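PDB 4R1D: uncharacterized protein from Pseudomonas aeruginosa PAO1, which probably acts as a calcium-binding lipase effector of the H2 type VI secretion system, held in check by its partner protein Tli4. Local coordinates for residues A[150-155]-A[202-207]; A[49-54]-A[251-256]. One frame throughout, in Å; residues are numbered along the deposited sequence.

Interaction 1. Residues A[150-155]-A[202-207]; sequences LMERRL and FDVWCA. With CA (calcium ion), chain C.
E152 reaches from helix 141-155 across to V204 and the calcium ion, its two carboxylate oxygens doing different work. OE1 is met on its syn side by the V204 N-H, 2.8 Å from V204 N to E152 OE1 and nearly straight, with the donor somewhat out of the carboxylate plane. E152 OE2 binds the calcium ion at 2.4 Å. CG anti to the backbone N (chi1 -174°) and a bend at chi2 (86°) lead the chain across to the strand, where CD carries OE1 to V204 and OE2 to the ion. D203 approaches the same ion with OD1, 2.5 Å from D203 OD1 to the calcium. The two carboxylate planes lie 13° apart, and their neighbouring oxygens meet through the metal. F202 O, 2.4 Å from the calcium, is the strand's backbone ligand; D156 and two waters complete the shell. The remaining oxygen of D203, OD2, is hydrogen-bonded to Y234.

Beside the metal site the contact turns apolar. L155 lies nearly perpendicular to F202, with CB of L155 3.6 Å from CB of F202. L155 CD2 sits over the centre of the F202 ring as a CH-pi contact, 4.3 Å from the centroid. M151 CB brushes V204 CG2 at 4.1 Å. A single water links L155 O to F202 N, joining the helix end to the strand. Helix and strand run antiparallel here.

The negative charge of E152 and D203 is probably offset by the calcium ion, with R134 also pairing with E152 OE1. By bridging V204 N and the metal, E152 links this helix to the sheet's outermost strand.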
ATOM      1  N   LEU A 150      -5.945 -17.737 -16.113  1.00 11.65           N
ATOM      2  CA  LEU A 150      -5.201 -18.698 -16.950  1.00 13.47           C
ATOM      3  C   LEU A 150      -4.820 -19.947 -16.164  1.00 15.82           C
ATOM      4  O   LEU A 150      -4.993 -21.078 -16.632  1.00 16.83           O
ATOM      5  CB  LEU A 150      -3.937 -18.042 -17.512  1.00 17.85           C
ATOM      6  CG  LEU A 150      -3.026 -18.994 -18.295  1.00 18.26           C
ATOM      7  CD1 LEU A 150      -3.757 -19.502 -19.528  1.00 20.62           C
ATOM      8  CD2 LEU A 150      -1.736 -18.296 -18.702  1.00 20.67           C
ATOM      9  N   MET A 151      -4.255 -19.745 -14.977  1.00 15.14           N
ATOM     10  CA  MET A 151      -3.877 -20.861 -14.135  1.00 16.25           C
ATOM     11  C   MET A 151      -5.113 -21.683 -13.787  1.00 15.26           C
ATOM     12  O   MET A 151      -5.074 -22.917 -13.751  1.00 15.02           O
ATOM     13  CB  MET A 151      -3.181 -20.362 -12.866  1.00 13.28           C
ATOM     14  CG  MET A 151      -1.826 -19.746 -13.127  1.00 15.10           C
ATOM     15  SD  MET A 151      -0.891 -19.460 -11.598  1.00 19.48           S
ATOM     16  CE  MET A 151      -1.891 -18.184 -10.777  1.00 18.39           C
ATOM     17  N   GLU A 152      -6.216 -20.997 -13.527  1.00 14.00           N
ATOM     18  CA  GLU A 152      -7.443 -21.697 -13.150  1.00 18.00           C
ATOM     19  C   GLU A 152      -7.882 -22.635 -14.276  1.00 16.32           C
ATOM     20  O   GLU A 152      -8.157 -23.816 -14.041  1.00 17.59           O
ATOM     21  CB  GLU A 152      -8.554 -20.691 -12.834  1.00 15.05           C
ATOM     22  CG  GLU A 152      -9.833 -21.317 -12.291  1.00 19.88           C
ATOM     23  CD  GLU A 152      -9.803 -21.528 -10.786  1.00 21.27           C
ATOM     24  OE1 GLU A 152      -9.095 -20.794 -10.075  1.00 18.33           O
ATOM     25  OE2 GLU A 152     -10.496 -22.433 -10.298  1.00 25.19           O
ATOM     26  N   ARG A 153      -7.951 -22.115 -15.498  1.00 17.95           N
ATOM     27  CA  ARG A 153      -8.413 -22.944 -16.614  1.00 19.31           C
ATOM     28  C   ARG A 153      -7.393 -24.006 -16.994  1.00 17.77           C
ATOM     29  O   ARG A 153      -7.754 -25.153 -17.283  1.00 19.08           O
ATOM     30  CB  ARG A 153      -8.823 -22.115 -17.839  1.00 19.54           C
ATOM     31  CG  ARG A 153      -7.745 -21.382 -18.610  1.00 21.37           C
ATOM     32  CD  ARG A 153      -8.381 -20.678 -19.831  1.00 29.01           C
ATOM     33  NE  ARG A 153      -7.390 -20.066 -20.708  1.00 31.73           N
ATOM     34  CZ  ARG A 153      -6.960 -20.606 -21.845  1.00 29.37           C
ATOM     35  NH1 ARG A 153      -7.450 -21.769 -22.265  1.00 25.05           N
ATOM     36  NH2 ARG A 153      -6.045 -19.976 -22.567  1.00 34.02           N
ATOM     37  N   ARG A 154      -6.120 -23.633 -16.988  1.00 14.30           N
ATOM     38  CA  ARG A 154      -5.077 -24.612 -17.310  1.00 16.88           C
ATOM     39  C   ARG A 154      -5.070 -25.751 -16.292  1.00 18.14           C
ATOM     40  O   ARG A 154      -5.042 -26.924 -16.660  1.00 16.25           O
ATOM     41  CB  ARG A 154      -3.698 -23.940 -17.387  1.00 14.97           C
ATOM     42  CG  ARG A 154      -3.514 -23.014 -18.609  1.00 16.21           C
ATOM     43  CD  ARG A 154      -2.967 -23.772 -19.814  1.00 20.13           C
ATOM     44  NE  ARG A 154      -2.613 -22.875 -20.910  1.00 20.55           N
ATOM     45  CZ  ARG A 154      -3.371 -22.667 -21.981  1.00 20.76           C
ATOM     46  NH1 ARG A 154      -4.528 -23.307 -22.115  1.00 25.36           N
ATOM     47  NH2 ARG A 154      -2.966 -21.824 -22.928  1.00 20.91           N
ATOM     48  N   LEU A 155      -5.120 -25.419 -15.010  1.00 17.77           N
ATOM     49  CA  LEU A 155      -5.018 -26.457 -13.979  1.00 15.89           C
ATOM     50  C   LEU A 155      -6.292 -27.298 -13.852  1.00 17.07           C
ATOM     51  O   LEU A 155      -6.262 -28.410 -13.315  1.00 20.49           O
ATOM     52  CB  LEU A 155      -4.599 -25.859 -12.631  1.00 15.31           C
ATOM     53  CG  LEU A 155      -3.196 -25.233 -12.631  1.00 15.32           C
ATOM     54  CD1 LEU A 155      -2.984 -24.349 -11.403  1.00 15.14           C
ATOM     55  CD2 LEU A 155      -2.109 -26.311 -12.713  1.00 17.49           C
ATOM     56  N   PHE A 202      -7.341 -27.869  -8.570  1.00 20.52           N
ATOM     57  CA  PHE A 202      -6.682 -26.625  -8.212  1.00 15.60           C
ATOM     58  C   PHE A 202      -7.708 -25.512  -8.286  1.00 17.93           C
ATOM     59  O   PHE A 202      -8.524 -25.488  -9.196  1.00 19.01           O
ATOM     60  CB  PHE A 202      -5.541 -26.324  -9.178  1.00 15.53           C
ATOM     61  CG  PHE A 202      -4.479 -27.386  -9.217  1.00 16.43           C
ATOM     62  CD1 PHE A 202      -3.339 -27.275  -8.432  1.00 15.50           C
ATOM     63  CD2 PHE A 202      -4.619 -28.500 -10.036  1.00 19.39           C
ATOM     64  CE1 PHE A 202      -2.356 -28.252  -8.470  1.00 18.33           C
ATOM     65  CE2 PHE A 202      -3.636 -29.485 -10.073  1.00 17.66           C
ATOM     66  CZ  PHE A 202      -2.506 -29.356  -9.296  1.00 17.71           C
ATOM     67  N   ASP A 203      -7.668 -24.606  -7.320  1.00 16.17           N
ATOM     68  CA  ASP A 203      -8.480 -23.388  -7.339  1.00 15.88           C
ATOM     69  C   ASP A 203      -7.571 -22.224  -6.948  1.00 13.49           C
ATOM     70  O   ASP A 203      -6.822 -22.331  -5.976  1.00 15.42           O
ATOM     71  CB  ASP A 203      -9.588 -23.459  -6.291  1.00 14.65           C
ATOM     72  CG  ASP A 203     -10.728 -24.387  -6.679  1.00 22.52           C
ATOM     73  OD1 ASP A 203     -10.979 -24.591  -7.884  1.00 21.87           O
ATOM     74  OD2 ASP A 203     -11.403 -24.889  -5.755  1.00 23.43           O
ATOM     75  N   VAL A 204      -7.648 -21.121  -7.682  1.00 13.56           N
ATOM     76  CA  VAL A 204      -6.796 -19.964  -7.384  1.00 16.38           C
ATOM     77  C   VAL A 204      -7.519 -18.980  -6.468  1.00 17.17           C
ATOM     78  O   VAL A 204      -8.584 -18.473  -6.821  1.00 18.11           O
ATOM     79  CB  VAL A 204      -6.398 -19.217  -8.664  1.00 14.23           C
ATOM     80  CG1 VAL A 204      -5.492 -18.026  -8.328  1.00 15.10           C
ATOM     81  CG2 VAL A 204      -5.692 -20.177  -9.658  1.00 15.02           C
ATOM     82  N   TRP A 205      -6.919 -18.703  -5.312  1.00 14.09           N
ATOM     83  CA  TRP A 205      -7.456 -17.748  -4.349  1.00 17.12           C
ATOM     84  C   TRP A 205      -6.497 -16.570  -4.293  1.00 15.72           C
ATOM     85  O   TRP A 205      -5.298 -16.744  -4.464  1.00 16.02           O
ATOM     86  CB  TRP A 205      -7.560 -18.387  -2.964  1.00 16.80           C
ATOM     87  CG  TRP A 205      -8.571 -19.485  -2.915  1.00 14.83           C
ATOM     88  CD1 TRP A 205      -8.429 -20.749  -3.410  1.00 17.65           C
ATOM     89  CD2 TRP A 205      -9.883 -19.422  -2.336  1.00 15.31           C
ATOM     90  NE1 TRP A 205      -9.571 -21.481  -3.168  1.00 16.54           N
ATOM     91  CE2 TRP A 205     -10.482 -20.685  -2.520  1.00 14.55           C
ATOM     92  CE3 TRP A 205     -10.610 -18.417  -1.685  1.00 17.54           C
ATOM     93  CZ2 TRP A 205     -11.770 -20.978  -2.068  1.00 18.57           C
ATOM     94  CZ3 TRP A 205     -11.892 -18.706  -1.237  1.00 19.99           C
ATOM     95  CH2 TRP A 205     -12.462 -19.976  -1.440  1.00 17.46           C
ATOM     96  N   CYS A 206      -7.028 -15.377  -4.063  1.00 16.34           N
ATOM     97  CA  CYS A 206      -6.231 -14.160  -4.179  1.00 13.81           C
ATOM     98  C   CYS A 206      -5.966 -13.535  -2.816  1.00 15.49           C
ATOM     99  O   CYS A 206      -6.868 -12.951  -2.210  1.00 15.93           O
ATOM    100  CB  CYS A 206      -6.953 -13.150  -5.056  1.00 15.87           C
ATOM    101  SG  CYS A 206      -5.973 -11.672  -5.436  1.00 17.04           S
ATOM    102  N   ALA A 207      -4.727 -13.654  -2.350  1.00 15.61           N
ATOM    103  CA  ALA A 207      -4.357 -13.140  -1.037  1.00 13.46           C
ATOM    104  C   ALA A 207      -3.873 -11.701  -1.101  1.00 16.63           C
ATOM    105  O   ALA A 207      -2.715 -11.407  -0.795  1.00 16.67           O
ATOM    106  CB  ALA A 207      -3.297 -14.029  -0.399  1.00 17.14           C
TER
HETATM  107 CA    CA C 601     -10.549 -24.854 -10.300  1.00 22.22          CA
HETATM  108  O   HOH W   1      -8.218 -28.460 -11.177  1.00 19.47           O
HETATM  109  O   HOH W   2     -13.006 -24.090 -10.357  1.00 29.64           O
HETATM  110  O   HOH W   3     -11.743 -27.148  -9.783  1.00 28.46           O

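Interaction 2. Residues A[49-54]-A[251-256]; sequences LPVIFI and ILVTHS
P50 O and I251 N open a run of five backbone hydrogen bonds that joins strands 48-54 and 250-255 as parallel neighbours. That first bond is 3.0 Å from I251 N to P50 O, and the next returns from I52 N to I251 O at 2.9 Å. V253 N then gives to I52 O at 2.9 Å, nearly straight at 171° although the donor lies 28° off the carbonyl plane. I54 N to V253 O and H255 N to I54 O, each 2.8 Å, finish the series. Several of the carbonyls also take a CA-H: F53 CA lies 3.2 Å from V253 O. The amides of V51 and F53 turn the other way, to strand 201-206, which places strand 48-54 between two partners in the sheet.

Side chains alternate between the faces. On one, V51 CG1 meets V253 CG2 at 3.6 Å, and F53 crosses V253 obliquely through CD1. On the other, I52 CB touches L252 CD2 at 3.8 Å, while I54 and T254 run alongside each other, T254 CG2 against I54 CB and CD1. Buried polar groups of 254-256 find partners further off: T254 OG1 with H279, T254 O with Y539, and S256 OG with H535.

S256 follows the strand directly with a positive phi of 58°. This is consistent with the nucleophile elbow of alpha/beta hydrolases, S256 and H535 then being the probable serine and histidine of a catalytic triad. Backbone bonds run up to the H255 amide, so the strand is hydrogen-bonded right up to the turn that carries S256.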
ATOM      1  N   LEU A  49      -6.429 -28.636  -4.023  1.00 19.27           N
ATOM      2  CA  LEU A  49      -5.070 -28.154  -3.823  1.00 17.89           C
ATOM      3  C   LEU A  49      -5.089 -26.656  -4.112  1.00 20.47           C
ATOM      4  O   LEU A  49      -4.936 -26.240  -5.260  1.00 22.18           O
ATOM      5  CB  LEU A  49      -4.101 -28.874  -4.774  1.00 16.86           C
ATOM      6  CG  LEU A  49      -2.604 -28.681  -4.532  1.00 23.72           C
ATOM      7  CD1 LEU A  49      -2.310 -28.825  -3.068  1.00 25.45           C
ATOM      8  CD2 LEU A  49      -1.761 -29.680  -5.343  1.00 17.89           C
ATOM      9  N   PRO A  50      -5.306 -25.833  -3.075  1.00 16.91           N
ATOM     10  CA  PRO A  50      -5.445 -24.401  -3.352  1.00 14.42           C
ATOM     11  C   PRO A  50      -4.147 -23.751  -3.815  1.00 14.81           C
ATOM     12  O   PRO A  50      -3.089 -24.026  -3.268  1.00 16.25           O
ATOM     13  CB  PRO A  50      -5.875 -23.812  -1.995  1.00 16.54           C
ATOM     14  CG  PRO A  50      -6.459 -24.952  -1.251  1.00 15.38           C
ATOM     15  CD  PRO A  50      -5.611 -26.148  -1.671  1.00 15.98           C
ATOM     16  N   VAL A  51      -4.263 -22.897  -4.824  1.00 16.21           N
ATOM     17  CA  VAL A  51      -3.167 -22.054  -5.276  1.00 12.42           C
ATOM     18  C   VAL A  51      -3.444 -20.647  -4.756  1.00 13.27           C
ATOM     19  O   VAL A  51      -4.451 -20.055  -5.112  1.00 14.95           O
ATOM     20  CB  VAL A  51      -3.078 -22.053  -6.805  1.00 16.70           C
ATOM     21  CG1 VAL A  51      -2.022 -21.064  -7.290  1.00 15.83           C
ATOM     22  CG2 VAL A  51      -2.754 -23.477  -7.302  1.00 15.72           C
ATOM     23  N   ILE A  52      -2.550 -20.120  -3.919  1.00 13.48           N
ATOM     24  CA  ILE A  52      -2.746 -18.811  -3.310  1.00 14.60           C
ATOM     25  C   ILE A  52      -1.894 -17.789  -4.048  1.00 16.19           C
ATOM     26  O   ILE A  52      -0.668 -17.865  -4.021  1.00 14.01           O
ATOM     27  CB  ILE A  52      -2.296 -18.801  -1.831  1.00 14.69           C
ATOM     28  CG1 ILE A  52      -2.837 -20.022  -1.079  1.00 15.23           C
ATOM     29  CG2 ILE A  52      -2.728 -17.485  -1.149  1.00 16.76           C
ATOM     30  CD1 ILE A  52      -4.357 -20.119  -1.033  1.00 17.18           C
ATOM     31  N   PHE A  53      -2.542 -16.839  -4.709  1.00 14.10           N
ATOM     32  CA  PHE A  53      -1.805 -15.837  -5.457  1.00 11.15           C
ATOM     33  C   PHE A  53      -1.575 -14.642  -4.555  1.00 15.44           C
ATOM     34  O   PHE A  53      -2.517 -14.129  -3.944  1.00 15.29           O
ATOM     35  CB  PHE A  53      -2.584 -15.424  -6.708  1.00 14.02           C
ATOM     36  CG  PHE A  53      -1.844 -14.463  -7.573  1.00 12.77           C
ATOM     37  CD1 PHE A  53      -0.902 -14.918  -8.475  1.00 15.14           C
ATOM     38  CD2 PHE A  53      -2.070 -13.100  -7.466  1.00 11.76           C
ATOM     39  CE1 PHE A  53      -0.213 -14.039  -9.276  1.00 14.72           C
ATOM     40  CE2 PHE A  53      -1.377 -12.210  -8.274  1.00 14.46           C
ATOM     41  CZ  PHE A  53      -0.439 -12.691  -9.174  1.00 16.27           C
ATOM     42  N   ILE A  54      -0.318 -14.227  -4.447  1.00 13.29           N
ATOM     43  CA  ILE A  54       0.042 -13.103  -3.620  1.00 15.30           C
ATOM     44  C   ILE A  54       0.602 -12.018  -4.531  1.00 13.61           C
ATOM     45  O   ILE A  54       1.639 -12.214  -5.172  1.00 14.75           O
ATOM     46  CB  ILE A  54       1.087 -13.492  -2.556  1.00 13.48           C
ATOM     47  CG1 ILE A  54       0.630 -14.742  -1.786  1.00 15.15           C
ATOM     48  CG2 ILE A  54       1.382 -12.295  -1.628  1.00 12.50           C
ATOM     49  CD1 ILE A  54       1.605 -15.218  -0.699  1.00 14.91           C
ATOM     50  N   ILE A 251      -0.193 -24.127  -2.495  1.00 14.66           N
ATOM     51  CA  ILE A 251       0.985 -23.680  -3.242  1.00 13.77           C
ATOM     52  C   ILE A 251       0.896 -22.174  -3.391  1.00 15.07           C
ATOM     53  O   ILE A 251      -0.133 -21.660  -3.808  1.00 15.29           O
ATOM     54  CB  ILE A 251       1.022 -24.320  -4.635  1.00 15.75           C
ATOM     55  CG1 ILE A 251       1.121 -25.839  -4.510  1.00 16.73           C
ATOM     56  CG2 ILE A 251       2.184 -23.761  -5.464  1.00 14.81           C
ATOM     57  CD1 ILE A 251       0.826 -26.572  -5.809  1.00 20.48           C
ATOM     58  N   LEU A 252       1.963 -21.462  -3.044  1.00 14.17           N
ATOM     59  CA  LEU A 252       1.978 -20.004  -3.195  1.00 14.43           C
ATOM     60  C   LEU A 252       2.490 -19.625  -4.582  1.00 14.96           C
ATOM     61  O   LEU A 252       3.436 -20.233  -5.083  1.00 14.90           O
ATOM     62  CB  LEU A 252       2.889 -19.350  -2.139  1.00 12.58           C
ATOM     63  CG  LEU A 252       2.595 -19.656  -0.671  1.00 13.84           C
ATOM     64  CD1 LEU A 252       3.473 -18.819   0.255  1.00 12.62           C
ATOM     65  CD2 LEU A 252       1.117 -19.403  -0.363  1.00 16.96           C
ATOM     66  N   VAL A 253       1.857 -18.634  -5.201  1.00 14.48           N
ATOM     67  CA  VAL A 253       2.356 -18.056  -6.453  1.00 12.94           C
ATOM     68  C   VAL A 253       2.395 -16.559  -6.205  1.00 16.13           C
ATOM     69  O   VAL A 253       1.363 -15.939  -5.905  1.00 14.08           O
ATOM     70  CB  VAL A 253       1.444 -18.401  -7.649  1.00 13.38           C
ATOM     71  CG1 VAL A 253       1.920 -17.693  -8.897  1.00 15.64           C
ATOM     72  CG2 VAL A 253       1.395 -19.926  -7.858  1.00 13.69           C
ATOM     73  N   THR A 254       3.589 -15.976  -6.264  1.00 13.75           N
ATOM     74  CA  THR A 254       3.753 -14.592  -5.846  1.00 15.68           C
ATOM     75  C   THR A 254       4.222 -13.691  -6.970  1.00 15.20           C
ATOM     76  O   THR A 254       4.929 -14.120  -7.884  1.00 13.37           O
ATOM     77  CB  THR A 254       4.759 -14.465  -4.675  1.00 11.32           C
ATOM     78  OG1 THR A 254       6.096 -14.581  -5.168  1.00 13.54           O
ATOM     79  CG2 THR A 254       4.511 -15.557  -3.635  1.00 11.86           C
ATOM     80  N   HIS A 255       3.835 -12.425  -6.880  1.00 12.60           N
ATOM     81  CA  HIS A 255       4.363 -11.394  -7.776  1.00 10.85           C
ATOM     82  C   HIS A 255       5.141 -10.355  -6.977  1.00 15.80           C
ATOM     83  O   HIS A 255       4.671  -9.862  -5.948  1.00 14.76           O
ATOM     84  CB  HIS A 255       3.211 -10.719  -8.514  1.00 13.08           C
ATOM     85  CG  HIS A 255       3.631  -9.667  -9.492  1.00 13.18           C
ATOM     86  ND1 HIS A 255       4.379  -9.942 -10.620  1.00 17.50           N
ATOM     87  CD2 HIS A 255       3.396  -8.338  -9.513  1.00 10.48           C
ATOM     88  CE1 HIS A 255       4.578  -8.822 -11.295  1.00 10.06           C
ATOM     89  NE2 HIS A 255       3.984  -7.838 -10.651  1.00 18.77           N
ATOM     90  N   SER A 256       6.340 -10.030  -7.436  1.00 12.87           N
ATOM     91  CA  SER A 256       7.021  -8.851  -6.900  1.00 14.13           C
ATOM     92  C   SER A 256       7.202  -8.956  -5.375  1.00 13.45           C
ATOM     93  O   SER A 256       7.623  -9.993  -4.859  1.00 15.38           O
ATOM     94  CB  SER A 256       6.206  -7.601  -7.276  1.00 18.30           C
ATOM     95  OG  SER A 256       6.838  -6.394  -6.863  1.00 19.66           O
TER

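Both interactions are buried and belong to one parallel sheet, strand 48-54 lying between strands 201-206 and 250-255. Interaction 2 is the more central, about 14 Å from the chain centre to its own centre, against about 21 Å for interaction 1 at the sheet's outermost strand. They meet through backbone bonds between F53 and both W205 and A207, and through L49 packing on the F202 ring. Interaction 2 is parallel backbone pairing, flanked by mostly apolar side chains, ending at the probable active site. Interaction 1 sets a helix on a strand and relies on calcium and carboxylates; in the strand order the calcium-binding strand lies two places from the one leading to the putative nucleophile.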